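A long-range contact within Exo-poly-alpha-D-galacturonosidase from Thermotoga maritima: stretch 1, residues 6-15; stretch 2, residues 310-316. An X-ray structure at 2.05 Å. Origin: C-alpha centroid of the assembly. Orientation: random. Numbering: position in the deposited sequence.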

# COMPACT_ATOMS: atom_id res chain seq x y z
N LEU D 6 24.31 16.80 3.21
CA LEU D 6 24.56 18.24 3.14
C LEU D 6 23.78 19.03 4.20
O LEU D 6 24.30 20.01 4.76
N ALA D 7 22.56 18.60 4.50
CA ALA D 7 21.73 19.25 5.51
C ALA D 7 22.42 19.31 6.86
O ALA D 7 22.33 20.32 7.56
N LYS D 8 23.11 18.23 7.23
CA LYS D 8 23.89 18.18 8.46
C LYS D 8 25.05 19.19 8.42
O LYS D 8 25.25 19.93 9.39
N LYS D 9 25.76 19.24 7.30
CA LYS D 9 26.88 20.18 7.13
C LYS D 9 26.43 21.64 7.21
O LYS D 9 27.13 22.48 7.77
N ILE D 10 25.25 21.94 6.67
CA ILE D 10 24.72 23.30 6.76
C ILE D 10 24.34 23.65 8.21
O ILE D 10 24.70 24.72 8.69
N GLU D 11 23.67 22.72 8.90
CA GLU D 11 23.32 22.91 10.31
C GLU D 11 24.57 23.14 11.17
O GLU D 11 24.56 23.99 12.08
N GLU D 12 25.65 22.41 10.86
CA GLU D 12 26.94 22.57 11.52
C GLU D 12 27.46 23.99 11.36
O GLU D 12 27.84 24.64 12.33
N GLU D 13 27.49 24.44 10.11
CA GLU D 13 27.97 25.75 9.72
C GLU D 13 27.20 26.87 10.44
O GLU D 13 27.82 27.81 10.96
N ILE D 14 25.88 26.76 10.48
CA ILE D 14 25.04 27.70 11.21
C ILE D 14 25.40 27.73 12.70
O ILE D 14 25.65 28.80 13.26
N LEU D 15 25.45 26.56 13.33
CA LEU D 15 25.79 26.45 14.76
C LEU D 15 27.20 26.97 15.08
O LEU D 15 27.46 27.40 16.21
N ARG D 310 18.74 31.07 0.59
CA ARG D 310 19.49 29.82 0.38
C ARG D 310 19.94 29.24 1.72
O ARG D 310 20.02 29.97 2.71
N ASN D 311 20.23 27.94 1.73
CA ASN D 311 20.78 27.25 2.90
C ASN D 311 19.95 27.43 4.16
O ASN D 311 20.37 28.04 5.15
N VAL D 312 18.73 26.91 4.09
CA VAL D 312 17.82 26.93 5.21
C VAL D 312 17.54 25.49 5.58
O VAL D 312 17.18 24.68 4.71
N VAL D 313 17.72 25.16 6.86
CA VAL D 313 17.42 23.84 7.37
C VAL D 313 16.33 23.96 8.44
O VAL D 313 16.49 24.69 9.43
N ALA D 314 15.23 23.25 8.21
CA ALA D 314 14.15 23.11 9.19
C ALA D 314 14.07 21.64 9.59
O ALA D 314 13.65 20.79 8.80
N ARG D 315 14.49 21.35 10.82
CA ARG D 315 14.59 19.98 11.28
C ARG D 315 13.84 19.74 12.59
O ARG D 315 13.90 20.55 13.52
N ASN D 316 13.15 18.59 12.65
CA ASN D 316 12.48 18.12 13.87
C ASN D 316 11.48 19.12 14.43
O ASN D 316 11.46 19.39 15.63

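The helix of residues 6-15 lies across the strand of residues 310-315 almost at a right angle: their N-to-C directions differ by 98°, and the axes approach to 8.5 Å. The surface shared between the two stretches is small, 328 Å² summed over both sides, and most of it belongs to a few residues. The CA-to-CB bonds of Asn 311, Val 313 and Arg 315 point toward the helix, whereas those of Val 312 and Ala 314 point away. On the helix, Ile 10, Glu 11 and Ile 14 point toward the strand, and Ala 7 presents itself sideways, one turn before Glu 11.

Val 313 has the largest covered area, 81 Å². Its chi1 of 177° (t) sends CG2 toward the helix, where it meets both backbone and side chain. CG2 lies 3.7 Å from the O of Ala 7 and 3.9 Å from CG2 of Ile 10, the latter an apolar contact. The O of Ala 7 is meanwhile the acceptor for the N of Glu 11 at 3.1 Å, so the methyl packs against a carbonyl already engaged in the helix. The backbones come close here too, with CA of Ala 7 and CA of Val 313 6.6 Å apart.

Glu 11, with 60 Å² covered, supplies the polar part of the contact. With chi1 at 167° and chi2 at 157°, both t, its extended chain carries the carboxylate to Arg 315. The arginine starts extended (chi1 -173°, chi2 -177°, both t) and then turns at chi3, 56° (p). The result is a two-pronged salt bridge: NE of Arg 315 donates to OE1 of Glu 11 at 2.8 Å with an N-H...acceptor angle of 162°, and NH2 of Arg 315 donates to OE2 of Glu 11 at 3.0 Å with an angle of 170°. The two near-linear hydrogen bonds agree with the position of OE1 at the guanidinium edge, near its plane. OE2 is also hydrogen-bonded elsewhere in the structure.

Ile 10, covered over 58 Å², adopts chi1 -62° (m) and chi2 165° (t). Besides its contact with Val 313, it places CD1 3.6 Å from OD1 of Asn 311, a contact without a hydrogen bond. Asn 311 is itself m at chi1 (-60°). Ile 14, with chi1 -59° (m) and chi2 162° (t), adds a looser contact, its CD1 lying 4.5 Å from the backbone O of Asn 311.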

# COMPACT_ATOMS: atom_id res chain seq x y z
CB LEU D 6 24.25 18.78 1.74
CG LEU D 6 24.57 20.26 1.46
CD1 LEU D 6 26.08 20.54 1.54
CD2 LEU D 6 24.01 20.67 0.10
CB ALA D 7 20.36 18.57 5.63
CB LYS D 8 24.41 16.77 8.74
CG LYS D 8 25.20 16.62 10.04
CD LYS D 8 25.84 15.26 10.14
CE LYS D 8 27.02 15.24 11.11
NZ LYS D 8 26.61 14.82 12.47
CB LYS D 9 27.63 19.95 5.80
CG LYS D 9 28.24 18.56 5.63
CD LYS D 9 29.55 18.41 6.39
CE LYS D 9 30.02 16.96 6.39
NZ LYS D 9 31.22 16.78 7.26
CB ILE D 10 23.55 23.53 5.76
CG1 ILE D 10 24.04 23.35 4.32
CG2 ILE D 10 22.96 24.95 5.92
CD1 ILE D 10 22.94 23.21 3.31
CB GLU D 11 22.46 21.74 10.84
CG GLU D 11 22.32 21.71 12.36
CD GLU D 11 21.09 20.96 12.87
OE1 GLU D 11 20.44 20.25 12.07
OE2 GLU D 11 20.77 21.09 14.07
CB GLU D 12 27.97 21.64 10.88
CG GLU D 12 28.65 20.70 11.82
CD GLU D 12 27.98 19.34 11.81
OE1 GLU D 12 26.89 19.23 12.40
OE2 GLU D 12 28.54 18.41 11.19
CB GLU D 13 27.88 25.90 8.19
CG GLU D 13 28.14 27.30 7.63
CD GLU D 13 29.58 27.77 7.79
OE1 GLU D 13 30.47 26.96 8.11
OE2 GLU D 13 29.82 28.98 7.58
CB ILE D 14 23.51 27.40 11.04
CG1 ILE D 14 23.12 27.46 9.56
CG2 ILE D 14 22.68 28.40 11.84
CD1 ILE D 14 21.81 26.79 9.21
CB LEU D 15 25.61 25.01 15.26
CG LEU D 15 24.17 24.50 15.32
CD1 LEU D 15 24.11 22.98 15.43
CD2 LEU D 15 23.40 25.15 16.47
CB ARG D 310 20.71 30.05 -0.53
CG ARG D 310 21.64 31.16 -0.07
CD ARG D 310 23.09 30.88 -0.44
NE ARG D 310 23.46 31.46 -1.72
CZ ARG D 310 24.39 32.40 -1.89
NH1 ARG D 310 25.07 32.89 -0.86
NH2 ARG D 310 24.65 32.85 -3.11
CB ASN D 311 22.25 27.63 3.12
CG ASN D 311 23.11 27.27 1.94
OD1 ASN D 311 22.94 26.21 1.33
ND2 ASN D 311 24.03 28.16 1.58
CB VAL D 312 16.50 27.64 4.85
CG1 VAL D 312 15.48 27.50 5.98
CG2 VAL D 312 16.75 29.11 4.53
CB VAL D 313 18.66 23.14 7.99
CG1 VAL D 313 18.28 21.79 8.59
CG2 VAL D 313 19.78 22.97 6.95
CB ALA D 314 12.82 23.59 8.62
CB ARG D 315 16.06 19.60 11.45
CG ARG D 315 16.28 18.13 11.76
CD ARG D 315 17.75 17.80 11.99
NE ARG D 315 18.36 18.60 13.05
CZ ARG D 315 18.16 18.44 14.36
NH1 ARG D 315 17.33 17.49 14.81
NH2 ARG D 315 18.78 19.23 15.22
CB ASN D 316 13.51 17.72 14.94
CG ASN D 316 12.92 16.82 16.02
OD1 ASN D 316 12.17 15.89 15.72
ND2 ASN D 316 13.25 17.11 17.27